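Local structure of ABC transporter substrate-binding protein (Vibrio cholerae, 3LKV) at residues Ala24-Leu29 with Phe46-Ala51; Val94-Thr99 with Val248-Tyr253; Lys171-Thr176 with Ala191-Val196; Ser185-Ile190 with Glu210-Ala215. The protein probably captures a small solute, here phenylalanine, between its two lobes in the periplasm and delivers it to an ABC transporter. All blocks are in the same frame, centred on the assembly; numbering follows the deposited sequence.

Contact 1 of 4, residues Ala24-Leu29 with Phe46-Ala51; sequences ATRQGL and FDYKTA. With ZN (zinc ion), chain C.
R26 reaches from the helix to lie on the ring of Y48 within a beta-alpha-beta unit of strand 9-15, helix 20-35 and strand 44-50. The strand segment 46-50 runs nearly antiparallel to the helix segment (173°), with 11.7 Å between their axes, a gap bridged here by R26, L29, F46 and Y48. The CB of R26 points toward the strand, and with CG anti to the backbone N (chi1 -173°) the chain continues outward. R26 CG passes the edge of the F46 ring, 4.2 Å from F46 CZ. R26 CD then comes down on the Y48 ring, 3.4 Å from Y48 CD1, and NE sits over the ring centre. The bend at chi3 lays the guanidinium flat: its plane is within 13° of the ring, and R26 CZ stands 3.8 Å from the centroid of the Y48 ring, giving a cation-pi stack. Arginine suits the place because its flat charge can lie on the ring while NH1 still forms a salt bridge with D23 and a hydrogen bond with Q15; Y48 OH bonds to E18. Farther along the helix, L29 CD2 meets the F46 edge, 4.0 Å from F46 CE1. D47, one residue on from F46, turns to the other side of the strand, to a zinc ion shared with E45 and with E45 and D47 of the second subunit; D47 chelates it through OD1 at 1.9 Å and OD2 at 2.2 Å.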
loop_
_atom_site.group_PDB
_atom_site.type_symbol
_atom_site.label_atom_id
_atom_site.label_comp_id
_atom_site.label_asym_id
_atom_site.label_seq_id
_atom_site.Cartn_x
_atom_site.Cartn_y
_atom_site.Cartn_z
ATOM N N ALA A 24 10.145 -7.178 -3.895
ATOM C CA ALA A 24 11.127 -6.173 -3.512
ATOM C C ALA A 24 11.353 -5.237 -4.703
ATOM O O ALA A 24 11.552 -4.058 -4.530
ATOM C CB ALA A 24 12.480 -6.802 -3.046
ATOM N N THR A 25 11.358 -5.783 -5.911
ATOM C CA THR A 25 11.537 -4.972 -7.074
ATOM C C THR A 25 10.416 -3.958 -7.161
ATOM O O THR A 25 10.648 -2.788 -7.403
ATOM C CB THR A 25 11.562 -5.817 -8.340
ATOM O OG1 THR A 25 12.646 -6.749 -8.250
ATOM C CG2 THR A 25 11.776 -4.965 -9.532
ATOM N N ARG A 26 9.194 -4.414 -6.935
ATOM C CA ARG A 26 8.038 -3.539 -7.006
ATOM C C ARG A 26 8.067 -2.453 -5.922
ATOM O O ARG A 26 7.702 -1.322 -6.190
ATOM C CB ARG A 26 6.748 -4.358 -6.917
ATOM C CG ARG A 26 5.521 -3.509 -7.149
ATOM C CD ARG A 26 4.265 -4.254 -7.325
ATOM N NE ARG A 26 3.624 -4.524 -6.034
ATOM C CZ ARG A 26 3.659 -5.692 -5.408
ATOM N NH1 ARG A 26 4.326 -6.720 -5.911
ATOM N NH2 ARG A 26 3.053 -5.835 -4.265
ATOM N N GLN A 27 8.485 -2.791 -4.709
ATOM C CA GLN A 27 8.575 -1.793 -3.646
ATOM C C GLN A 27 9.639 -0.750 -3.983
ATOM O O GLN A 27 9.492 0.470 -3.743
ATOM C CB GLN A 27 8.946 -2.464 -2.326
ATOM C CG GLN A 27 8.887 -1.503 -1.112
ATOM C CD GLN A 27 7.507 -0.898 -0.893
ATOM O OE1 GLN A 27 6.558 -1.626 -0.647
ATOM N NE2 GLN A 27 7.389 0.448 -0.959
ATOM N N GLY A 28 10.736 -1.248 -4.512
ATOM C CA GLY A 28 11.815 -0.378 -4.962
ATOM C C GLY A 28 11.390 0.623 -6.028
ATOM O O GLY A 28 11.782 1.799 -5.998
ATOM N N LEU A 29 10.566 0.157 -6.949
ATOM C CA LEU A 29 10.050 1.016 -7.972
ATOM C C LEU A 29 9.187 2.151 -7.381
ATOM O O LEU A 29 9.317 3.321 -7.764
ATOM C CB LEU A 29 9.243 0.189 -8.957
ATOM C CG LEU A 29 8.424 1.016 -9.956
ATOM C CD1 LEU A 29 9.319 1.933 -10.782
ATOM C CD2 LEU A 29 7.632 0.051 -10.866
ATOM N N PHE A 46 -0.640 4.330 -9.350
ATOM C CA PHE A 46 0.263 3.193 -9.489
ATOM C C PHE A 46 -0.660 1.965 -9.399
ATOM O O PHE A 46 -1.096 1.596 -8.344
ATOM C CB PHE A 46 1.248 3.267 -8.326
ATOM C CG PHE A 46 2.302 2.250 -8.328
ATOM C CD1 PHE A 46 3.490 2.464 -8.977
ATOM C CD2 PHE A 46 2.150 1.077 -7.590
ATOM C CE1 PHE A 46 4.526 1.531 -8.912
ATOM C CE2 PHE A 46 3.187 0.129 -7.528
ATOM C CZ PHE A 46 4.366 0.362 -8.171
ATOM N N ASP A 47 -0.999 1.389 -10.514
ATOM C CA ASP A 47 -1.870 0.212 -10.531
ATOM C C ASP A 47 -0.967 -1.005 -10.687
ATOM O O ASP A 47 0.066 -0.944 -11.337
ATOM C CB ASP A 47 -2.799 0.276 -11.740
ATOM C CG ASP A 47 -3.831 1.387 -11.633
ATOM O OD1 ASP A 47 -4.278 1.653 -10.517
ATOM O OD2 ASP A 47 -4.228 1.972 -12.662
ATOM N N TYR A 48 -1.427 -2.112 -10.157
ATOM C CA TYR A 48 -0.650 -3.292 -9.941
ATOM C C TYR A 48 -1.566 -4.519 -10.123
ATOM O O TYR A 48 -2.658 -4.581 -9.584
ATOM C CB TYR A 48 -0.105 -3.240 -8.512
ATOM C CG TYR A 48 0.361 -4.569 -8.089
ATOM C CD1 TYR A 48 1.371 -5.216 -8.810
ATOM C CD2 TYR A 48 -0.267 -5.256 -7.054
ATOM C CE1 TYR A 48 1.780 -6.503 -8.477
ATOM C CE2 TYR A 48 0.136 -6.556 -6.714
ATOM C CZ TYR A 48 1.147 -7.160 -7.443
ATOM O OH TYR A 48 1.574 -8.432 -7.092
ATOM N N LYS A 49 -1.110 -5.510 -10.868
ATOM C CA LYS A 49 -1.810 -6.789 -10.988
ATOM C C LYS A 49 -0.781 -7.928 -10.985
ATOM O O LYS A 49 0.276 -7.817 -11.650
ATOM C CB LYS A 49 -2.624 -6.851 -12.278
ATOM C CG LYS A 49 -3.975 -6.051 -12.347
ATOM C CD LYS A 49 -5.003 -6.489 -11.257
ATOM C CE LYS A 49 -6.475 -5.904 -11.463
ATOM N NZ LYS A 49 -7.035 -6.453 -12.765
ATOM N N THR A 50 -1.105 -9.028 -10.279
ATOM C CA THR A 50 -0.294 -10.210 -10.347
ATOM C C THR A 50 -1.040 -11.233 -11.196
ATOM O O THR A 50 -2.255 -11.353 -11.096
ATOM C CB THR A 50 0.069 -10.819 -8.984
ATOM O OG1 THR A 50 0.584 -12.147 -9.228
ATOM C CG2 THR A 50 -1.165 -10.924 -8.043
ATOM N N ALA A 51 -0.287 -11.959 -12.024
ATOM C CA ALA A 51 -0.833 -13.006 -12.842
ATOM C C ALA A 51 -0.962 -14.314 -12.093
ATOM O O ALA A 51 -1.391 -15.309 -12.658
ATOM C CB ALA A 51 -0.032 -13.196 -14.131
HETATM ZN ZN ZN C . -5.664 2.790 -11.273
#

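Contact 2 of 4, residues Val94-Thr99 with Val248-Tyr253; sequences VFTAVT and VQTADY. With PHE (phenylalanine), chain B.
T96 and T250 bring their hydroxyls together through different torsions. On the strand, T96 holds OG1 anti to its backbone N (chi1 -169°), which leaves CG2 in the crowded position between N and the carbonyl carbon; on the helix, T250 has OG1 beside its backbone N (chi1 -50°). The two side chains cross at about a right angle, and T96 OG1 donates to T250 OG1 over 2.8 Å. T250 in turn bonds to the carbonyl of I246, one turn back in helix 243-258. A threonine thus serves both the polar and the apolar half of this interface, for V94 packs its CG1 against the methyl CG2 of T250 at 3.8 Å and against CB of Y253 at 4.0 Å. The ring of Y253 leads away, and its OH reaches the carbonyl of D267.

This helix packs on a strand of the parallel sheet in one lobe of a periplasmic binding protein fold. Past T96 the chain turns at A97, whose backbone is in the left-handed helical region, and enters the phenylalanine pocket. The ligand N donates to A97 O (2.9 Å) and T99 OG1 (2.8 Å), and T99 N donates to the ligand O at 3.0 Å. T78, D122 and N203 add further bonds. T96 and T250 therefore form a short chain of hydrogen bonds ending on the I246 carbonyl, which satisfies both hydroxyls in the buried interface just before the chain supplies its ligand-binding atoms.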
loop_
_atom_site.group_PDB
_atom_site.type_symbol
_atom_site.label_atom_id
_atom_site.label_comp_id
_atom_site.label_asym_id
_atom_site.label_seq_id
_atom_site.Cartn_x
_atom_site.Cartn_y
_atom_site.Cartn_z
ATOM N N VAL A 94 8.592 -0.598 -19.729
ATOM C CA VAL A 94 9.859 -0.747 -19.027
ATOM C C VAL A 94 9.807 -2.096 -18.347
ATOM O O VAL A 94 8.987 -2.321 -17.465
ATOM C CB VAL A 94 10.008 0.284 -17.948
ATOM C CG1 VAL A 94 11.301 0.017 -17.193
ATOM C CG2 VAL A 94 9.953 1.727 -18.582
ATOM N N PHE A 95 10.633 -3.009 -18.770
ATOM C CA PHE A 95 10.657 -4.292 -18.100
ATOM C C PHE A 95 11.717 -4.204 -17.041
ATOM O O PHE A 95 12.610 -3.328 -17.079
ATOM C CB PHE A 95 10.963 -5.452 -19.052
ATOM C CG PHE A 95 12.269 -5.293 -19.818
ATOM C CD1 PHE A 95 13.479 -5.545 -19.208
ATOM C CD2 PHE A 95 12.263 -4.919 -21.127
ATOM C CE1 PHE A 95 14.647 -5.421 -19.892
ATOM C CE2 PHE A 95 13.450 -4.786 -21.852
ATOM C CZ PHE A 95 14.634 -5.037 -21.221
ATOM N N THR A 96 11.586 -5.087 -16.067
ATOM C CA THR A 96 12.485 -5.138 -14.968
ATOM C C THR A 96 12.585 -6.535 -14.393
ATOM O O THR A 96 11.696 -7.317 -14.495
ATOM C CB THR A 96 12.131 -4.059 -13.921
ATOM O OG1 THR A 96 13.205 -3.990 -12.987
ATOM C CG2 THR A 96 10.794 -4.326 -13.177
ATOM N N ALA A 97 13.748 -6.854 -13.865
ATOM C CA ALA A 97 14.078 -8.153 -13.350
ATOM C C ALA A 97 13.855 -9.193 -14.410
ATOM O O ALA A 97 13.322 -10.287 -14.147
ATOM C CB ALA A 97 13.254 -8.464 -12.029
ATOM N N VAL A 98 14.272 -8.847 -15.633
ATOM C CA VAL A 98 14.228 -9.810 -16.745
ATOM C C VAL A 98 15.633 -10.362 -17.037
ATOM O O VAL A 98 16.591 -9.615 -17.296
ATOM C CB VAL A 98 13.646 -9.184 -17.996
ATOM C CG1 VAL A 98 13.968 -10.062 -19.228
ATOM C CG2 VAL A 98 12.118 -8.888 -17.787
ATOM N N THR A 99 15.762 -11.673 -17.000
ATOM C CA THR A 99 17.051 -12.329 -17.065
ATOM C C THR A 99 17.779 -12.065 -18.405
ATOM O O THR A 99 18.957 -11.670 -18.415
ATOM C CB THR A 99 16.857 -13.850 -16.857
ATOM O OG1 THR A 99 16.559 -14.101 -15.454
ATOM C CG2 THR A 99 18.058 -14.639 -17.380
ATOM N N VAL A 248 14.478 0.430 -7.548
ATOM C CA VAL A 248 14.825 1.844 -7.475
ATOM C C VAL A 248 15.398 2.356 -8.786
ATOM O O VAL A 248 14.993 3.412 -9.287
ATOM C CB VAL A 248 15.774 2.155 -6.279
ATOM C CG1 VAL A 248 16.260 3.658 -6.299
ATOM C CG2 VAL A 248 15.069 1.805 -4.948
ATOM N N GLN A 249 16.267 1.593 -9.420
ATOM C CA GLN A 249 16.788 2.034 -10.723
ATOM C C GLN A 249 15.749 1.988 -11.814
ATOM O O GLN A 249 15.837 2.743 -12.775
ATOM C CB GLN A 249 17.936 1.167 -11.214
ATOM C CG GLN A 249 19.238 1.181 -10.476
ATOM C CD GLN A 249 20.219 0.161 -11.123
ATOM O OE1 GLN A 249 20.449 0.143 -12.348
ATOM N NE2 GLN A 249 20.747 -0.706 -10.303
ATOM N N THR A 250 14.798 1.065 -11.722
ATOM C CA THR A 250 13.676 1.053 -12.668
ATOM C C THR A 250 12.919 2.393 -12.686
ATOM O O THR A 250 12.452 2.832 -13.725
ATOM C CB THR A 250 12.700 -0.087 -12.364
ATOM O OG1 THR A 250 13.420 -1.344 -12.231
ATOM C CG2 THR A 250 11.618 -0.149 -13.447
ATOM N N ALA A 251 12.852 3.077 -11.562
ATOM C CA ALA A 251 12.124 4.350 -11.490
ATOM C C ALA A 251 12.797 5.419 -12.306
ATOM O O ALA A 251 12.135 6.329 -12.751
ATOM C CB ALA A 251 11.988 4.826 -10.030
ATOM N N ASP A 252 14.114 5.365 -12.443
ATOM C CA ASP A 252 14.814 6.250 -13.346
ATOM C C ASP A 252 14.304 6.147 -14.760
ATOM O O ASP A 252 14.134 7.158 -15.393
ATOM C CB ASP A 252 16.329 5.967 -13.427
ATOM C CG ASP A 252 17.068 6.238 -12.131
ATOM O OD1 ASP A 252 16.496 6.852 -11.185
ATOM O OD2 ASP A 252 18.263 5.832 -12.064
ATOM N N TYR A 253 14.100 4.939 -15.274
ATOM C CA TYR A 253 13.572 4.775 -16.621
ATOM C C TYR A 253 12.131 5.324 -16.717
ATOM O O TYR A 253 11.748 6.109 -17.615
ATOM C CB TYR A 253 13.573 3.261 -17.014
ATOM C CG TYR A 253 14.924 2.659 -17.385
ATOM C CD1 TYR A 253 15.287 2.485 -18.730
ATOM C CD2 TYR A 253 15.812 2.232 -16.417
ATOM C CE1 TYR A 253 16.505 1.976 -19.106
ATOM C CE2 TYR A 253 17.108 1.698 -16.793
ATOM C CZ TYR A 253 17.425 1.573 -18.137
ATOM O OH TYR A 253 18.628 1.026 -18.544
HETATM N N PHE B . 14.718 -12.773 -13.772
HETATM C CA PHE B . 13.407 -13.527 -13.645
HETATM C C PHE B . 12.625 -13.389 -14.979
HETATM O O PHE B . 13.286 -13.054 -16.006
HETATM C CB PHE B . 12.596 -13.070 -12.424
HETATM C CG PHE B . 13.127 -13.625 -11.105
HETATM C CD1 PHE B . 12.948 -14.981 -10.779
HETATM C CD2 PHE B . 13.811 -12.824 -10.217
HETATM C CE1 PHE B . 13.444 -15.497 -9.625
HETATM C CE2 PHE B . 14.301 -13.329 -9.052
HETATM C CZ PHE B . 14.141 -14.661 -8.733
HETATM O OXT PHE B . 11.401 -13.623 -15.096
#

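Contact 3 of 4, residues Lys171-Thr176 with Ala191-Val196; sequences KLVEAT and AEKSDV. With ZN (zinc ion), chain E.
V173 meets the turn at S194 and K193 with its branched end. V173 CB lies 3.8 Å from S194 OG, and V173 CG2 is 3.7 Å from the carbonyl O of K193; these are packing contacts. S194 OG is turned beside its own backbone N (chi1 -57°). A compact valine suits the place, pressing apolar methyls against S194 OG and K193 O, both already hydrogen-bonded, to I190 O and S142 OG respectively. The long K193 side chain starts toward the strand, its CB 4.3 Å from V173 CG1, and then leads away.

V173 belongs to strand 171-176, the edge strand of the second lobe's mixed sheet, hydrogen-bonded on its inner side to strand 142-147. The contact packs the loop between helix 183-191 and strand 196-199 against this edge strand, within the alternating strand-helix order of a Rossmann-like lobe. From A191 to S194 the backbone forms a type I beta turn, with S194 N bonded to A191 O at 3.3 Å. That turn gathers carbonyls around a zinc ion: A191 O binds it at 2.3 Å and S194 O at 2.1 Å, and T221 OG1 and two waters complete its ligands. E192 bends at chi2, and E192 OE1 and E192 O both accept from one of the waters, whose oxygen lies 3.0 Å from E192 O.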
loop_
_atom_site.group_PDB
_atom_site.type_symbol
_atom_site.label_atom_id
_atom_site.label_comp_id
_atom_site.label_asym_id
_atom_site.label_seq_id
_atom_site.Cartn_x
_atom_site.Cartn_y
_atom_site.Cartn_z
ATOM N N LYS A 171 28.770 -32.737 -14.186
ATOM C CA LYS A 171 27.599 -33.313 -14.775
ATOM C C LYS A 171 26.359 -32.532 -14.286
ATOM O O LYS A 171 26.295 -32.142 -13.125
ATOM C CB LYS A 171 27.553 -34.780 -14.318
ATOM C CG LYS A 171 26.331 -35.581 -14.755
ATOM C CD LYS A 171 26.377 -37.047 -14.195
ATOM C CE LYS A 171 25.387 -37.990 -14.924
ATOM N NZ LYS A 171 23.970 -37.862 -14.484
ATOM N N LEU A 172 25.423 -32.253 -15.194
ATOM C CA LEU A 172 24.135 -31.618 -14.881
ATOM C C LEU A 172 23.050 -32.644 -14.810
ATOM O O LEU A 172 22.913 -33.376 -15.705
ATOM C CB LEU A 172 23.710 -30.630 -15.985
ATOM C CG LEU A 172 24.259 -29.235 -15.868
ATOM C CD1 LEU A 172 23.579 -28.317 -16.932
ATOM C CD2 LEU A 172 24.022 -28.725 -14.437
ATOM N N VAL A 173 22.274 -32.663 -13.752
ATOM C CA VAL A 173 21.119 -33.505 -13.661
ATOM C C VAL A 173 19.878 -32.628 -13.679
ATOM O O VAL A 173 19.684 -31.830 -12.784
ATOM C CB VAL A 173 21.130 -34.279 -12.358
ATOM C CG1 VAL A 173 19.903 -35.197 -12.299
ATOM C CG2 VAL A 173 22.428 -35.094 -12.235
ATOM N N GLU A 174 19.034 -32.781 -14.685
ATOM C CA GLU A 174 17.948 -31.840 -14.947
ATOM C C GLU A 174 16.562 -32.425 -14.819
ATOM O O GLU A 174 16.341 -33.560 -15.212
ATOM C CB GLU A 174 18.030 -31.353 -16.385
ATOM C CG GLU A 174 19.415 -30.959 -16.861
ATOM C CD GLU A 174 19.458 -30.515 -18.346
ATOM O OE1 GLU A 174 18.393 -30.225 -18.983
ATOM O OE2 GLU A 174 20.607 -30.447 -18.847
ATOM N N ALA A 175 15.612 -31.639 -14.336
ATOM C CA ALA A 175 14.223 -32.021 -14.415
ATOM C C ALA A 175 13.374 -30.772 -14.657
ATOM O O ALA A 175 13.723 -29.677 -14.199
ATOM C CB ALA A 175 13.820 -32.707 -13.186
ATOM N N THR A 176 12.268 -30.912 -15.369
ATOM C CA THR A 176 11.437 -29.760 -15.611
ATOM C C THR A 176 10.230 -29.786 -14.723
ATOM O O THR A 176 9.825 -30.831 -14.270
ATOM C CB THR A 176 11.016 -29.617 -17.080
ATOM O OG1 THR A 176 10.349 -30.796 -17.505
ATOM C CG2 THR A 176 12.247 -29.359 -17.918
ATOM N N ALA A 191 17.363 -35.211 -6.488
ATOM C CA ALA A 191 18.191 -34.756 -5.386
ATOM C C ALA A 191 19.251 -35.814 -5.014
ATOM O O ALA A 191 20.349 -35.449 -4.678
ATOM C CB ALA A 191 17.347 -34.385 -4.172
ATOM N N GLU A 192 18.948 -37.096 -5.148
ATOM C CA GLU A 192 19.903 -38.145 -4.768
ATOM C C GLU A 192 20.990 -38.377 -5.830
ATOM O O GLU A 192 22.064 -38.899 -5.515
ATOM C CB GLU A 192 19.167 -39.457 -4.409
ATOM C CG GLU A 192 18.235 -39.349 -3.107
ATOM C CD GLU A 192 18.993 -39.037 -1.804
ATOM O OE1 GLU A 192 20.208 -38.660 -1.811
ATOM O OE2 GLU A 192 18.376 -39.180 -0.730
ATOM N N LYS A 193 20.727 -37.982 -7.072
ATOM C CA LYS A 193 21.763 -38.011 -8.121
ATOM C C LYS A 193 22.563 -36.700 -8.162
ATOM O O LYS A 193 23.434 -36.550 -9.002
ATOM C CB LYS A 193 21.134 -38.219 -9.520
ATOM C CG LYS A 193 20.264 -39.503 -9.738
ATOM C CD LYS A 193 18.990 -39.148 -10.544
ATOM C CE LYS A 193 18.535 -40.241 -11.520
ATOM N NZ LYS A 193 17.997 -41.478 -10.892
ATOM N N SER A 194 22.311 -35.760 -7.257
ATOM C CA SER A 194 22.983 -34.475 -7.328
ATOM C C SER A 194 23.794 -34.226 -6.099
ATOM O O SER A 194 23.375 -34.571 -5.035
ATOM C CB SER A 194 21.948 -33.373 -7.477
ATOM O OG SER A 194 21.156 -33.622 -8.613
ATOM N N ASP A 195 24.955 -33.617 -6.222
ATOM C CA ASP A 195 25.683 -33.209 -5.017
ATOM C C ASP A 195 25.152 -31.914 -4.492
ATOM O O ASP A 195 25.329 -31.621 -3.326
ATOM C CB ASP A 195 27.193 -33.112 -5.272
ATOM C CG ASP A 195 27.801 -34.466 -5.681
ATOM O OD1 ASP A 195 27.626 -35.407 -4.907
ATOM O OD2 ASP A 195 28.412 -34.591 -6.774
ATOM N N VAL A 196 24.490 -31.127 -5.341
ATOM C CA VAL A 196 23.919 -29.844 -4.918
ATOM C C VAL A 196 22.846 -29.479 -5.912
ATOM O O VAL A 196 22.949 -29.852 -7.070
ATOM C CB VAL A 196 24.997 -28.743 -4.846
ATOM C CG1 VAL A 196 25.750 -28.595 -6.195
ATOM C CG2 VAL A 196 24.411 -27.420 -4.370
HETATM ZN ZN ZN E . 22.268 -35.403 -3.388
HETATM O O HOH W 1 23.073 -37.710 -2.980
HETATM O O HOH W 2 23.879 -34.746 -1.862
#

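Contact 4 of 4, residues Ser185-Ile190 with Glu210-Ala215; sequences SATQAI and EGMIVA
T187 and A215 face each other where two helices run almost side by side, 8.3 Å between the axes of the short segments and 25° between their directions. The backbones come close, with the CA atoms of Q188 and A215 5.3 Å apart, and the small side chains at the crossing allow it. The CB of T187 points toward the partner helix. Its methyl CG2, anti to the backbone N, meets A215 CB at 3.7 Å and the carbonyl O of M212 at 3.5 Å. T187 OG1 lies beside its own backbone N (chi1 -54°), where it bonds to the carbonyl of V183 one turn earlier. That leaves OG1 facing the side chain of M212, built as selenomethionine, which crosses it at about a right angle; a bend at chi3 turns the terminal methyl back, and M212 CE comes 3.6 Å from T187 OG1. Beside it, Q188 adds its CB, 4.3 Å from A215 CB.

Both helices lie over the sheet of the second lobe, the M212 side chain also resting on V146 of strand 142-147 and on I197 and A199 of strand 196-199. The contact is thus apolar in effect: the buried hydroxyl of T187 is satisfied within its own helix, and the helices are joined by packing of T187 CG2 on A215 CB and M212 O, and of the M212 methyl on T187 OG1, with no polar bond linking the two segments.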
loop_
_atom_site.group_PDB
_atom_site.type_symbol
_atom_site.label_atom_id
_atom_site.label_comp_id
_atom_site.label_asym_id
_atom_site.label_seq_id
_atom_site.Cartn_x
_atom_site.Cartn_y
_atom_site.Cartn_z
ATOM N N SER A 185 8.226 -32.451 -6.487
ATOM C CA SER A 185 8.429 -33.751 -7.132
ATOM C C SER A 185 9.657 -33.772 -8.055
ATOM O O SER A 185 10.377 -34.744 -8.068
ATOM C CB SER A 185 7.254 -34.109 -8.026
ATOM O OG SER A 185 6.123 -34.212 -7.267
ATOM N N ALA A 186 9.803 -32.755 -8.891
ATOM C CA ALA A 186 10.976 -32.637 -9.745
ATOM C C ALA A 186 12.266 -32.635 -8.908
ATOM O O ALA A 186 13.194 -33.346 -9.231
ATOM C CB ALA A 186 10.901 -31.355 -10.612
ATOM N N THR A 187 12.320 -31.850 -7.845
ATOM C CA THR A 187 13.482 -31.851 -6.965
ATOM C C THR A 187 13.756 -33.263 -6.394
ATOM O O THR A 187 14.882 -33.759 -6.418
ATOM C CB THR A 187 13.281 -30.904 -5.822
ATOM O OG1 THR A 187 12.955 -29.618 -6.365
ATOM C CG2 THR A 187 14.555 -30.808 -4.919
ATOM N N GLN A 188 12.702 -33.893 -5.898
ATOM C CA GLN A 188 12.801 -35.250 -5.375
ATOM C C GLN A 188 13.351 -36.207 -6.413
ATOM O O GLN A 188 14.181 -37.033 -6.096
ATOM C CB GLN A 188 11.435 -35.730 -4.930
ATOM C CG GLN A 188 11.473 -37.057 -4.286
ATOM C CD GLN A 188 10.092 -37.618 -4.111
ATOM O OE1 GLN A 188 9.329 -37.738 -5.080
ATOM N NE2 GLN A 188 9.747 -37.953 -2.885
ATOM N N ALA A 189 12.886 -36.101 -7.649
ATOM C CA ALA A 189 13.378 -36.980 -8.697
ATOM C C ALA A 189 14.894 -36.878 -8.897
ATOM O O ALA A 189 15.506 -37.809 -9.437
ATOM C CB ALA A 189 12.656 -36.709 -10.044
ATOM N N ILE A 190 15.513 -35.768 -8.523
ATOM C CA ILE A 190 16.933 -35.588 -8.859
ATOM C C ILE A 190 17.896 -35.406 -7.690
ATOM O O ILE A 190 19.119 -35.415 -7.905
ATOM C CB ILE A 190 17.143 -34.378 -9.841
ATOM C CG1 ILE A 190 16.778 -33.031 -9.177
ATOM C CG2 ILE A 190 16.351 -34.599 -11.099
ATOM C CD1 ILE A 190 17.276 -31.776 -9.988
ATOM N N GLU A 210 10.225 -23.360 -0.997
ATOM C CA GLU A 210 10.055 -24.122 0.254
ATOM C C GLU A 210 9.929 -25.621 -0.020
ATOM O O GLU A 210 10.526 -26.421 0.677
ATOM C CB GLU A 210 8.886 -23.596 1.108
ATOM C CG GLU A 210 9.025 -22.073 1.414
ATOM C CD GLU A 210 8.457 -21.606 2.768
ATOM O OE1 GLU A 210 8.567 -22.360 3.776
ATOM O OE2 GLU A 210 7.936 -20.456 2.821
ATOM N N GLY A 211 9.150 -25.977 -1.037
ATOM C CA GLY A 211 8.992 -27.364 -1.425
ATOM C C GLY A 211 10.288 -27.941 -1.997
ATOM O O GLY A 211 10.629 -29.111 -1.749
HETATM N N MSE A 212 11.030 -27.131 -2.748
HETATM C CA MSE A 212 12.316 -27.598 -3.238
HETATM C C MSE A 212 13.223 -27.942 -2.051
HETATM O O MSE A 212 13.910 -28.945 -2.057
HETATM C CB MSE A 212 12.988 -26.584 -4.143
HETATM C CG MSE A 212 14.433 -26.870 -4.435
HETATM SE SE MSE A 212 15.210 -25.637 -5.754
HETATM C CE MSE A 212 14.478 -26.529 -7.385
ATOM N N ILE A 213 13.203 -27.106 -1.038
ATOM C CA ILE A 213 14.133 -27.256 0.057
ATOM C C ILE A 213 13.708 -28.434 0.944
ATOM O O ILE A 213 14.564 -29.145 1.474
ATOM C CB ILE A 213 14.344 -25.907 0.817
ATOM C CG1 ILE A 213 15.312 -25.073 -0.024
ATOM C CG2 ILE A 213 14.897 -26.122 2.241
ATOM C CD1 ILE A 213 15.417 -23.671 0.325
ATOM N N VAL A 214 12.407 -28.680 1.022
ATOM C CA VAL A 214 11.926 -29.802 1.792
ATOM C C VAL A 214 12.455 -31.086 1.152
ATOM O O VAL A 214 13.013 -31.910 1.846
ATOM C CB VAL A 214 10.366 -29.832 1.924
ATOM C CG1 VAL A 214 9.858 -31.247 2.440
ATOM C CG2 VAL A 214 9.903 -28.736 2.877
ATOM N N ALA A 215 12.300 -31.218 -0.161
ATOM C CA ALA A 215 12.817 -32.365 -0.889
ATOM C C ALA A 215 14.364 -32.477 -0.787
ATOM O O ALA A 215 14.885 -33.589 -0.606
ATOM C CB ALA A 215 12.363 -32.352 -2.384
#

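The four contacts fall into two pairs, one in each lobe, with the bound phenylalanine between them. Contacts 1 and 2 lie about 11 Å apart between centres and share the parallel sheet; L29 CD1 touches A251 CA at 3.8 Å, and T25 CG2 meets T96 CG2 at the same distance. Contacts 3 and 4, also about 11 Å between centres, join through helix 183-191: I190 CD1 lies 3.7 Å from V173 O. Across the lobes contacts 2 and 3 are about 33 Å apart, centre to centre. Contact 2 reaches the ligand directly, whereas the side chains of R26 and M212 lie about 12 and about 11 Å from it. Contacts 1 and 3 each carry a zinc site instead.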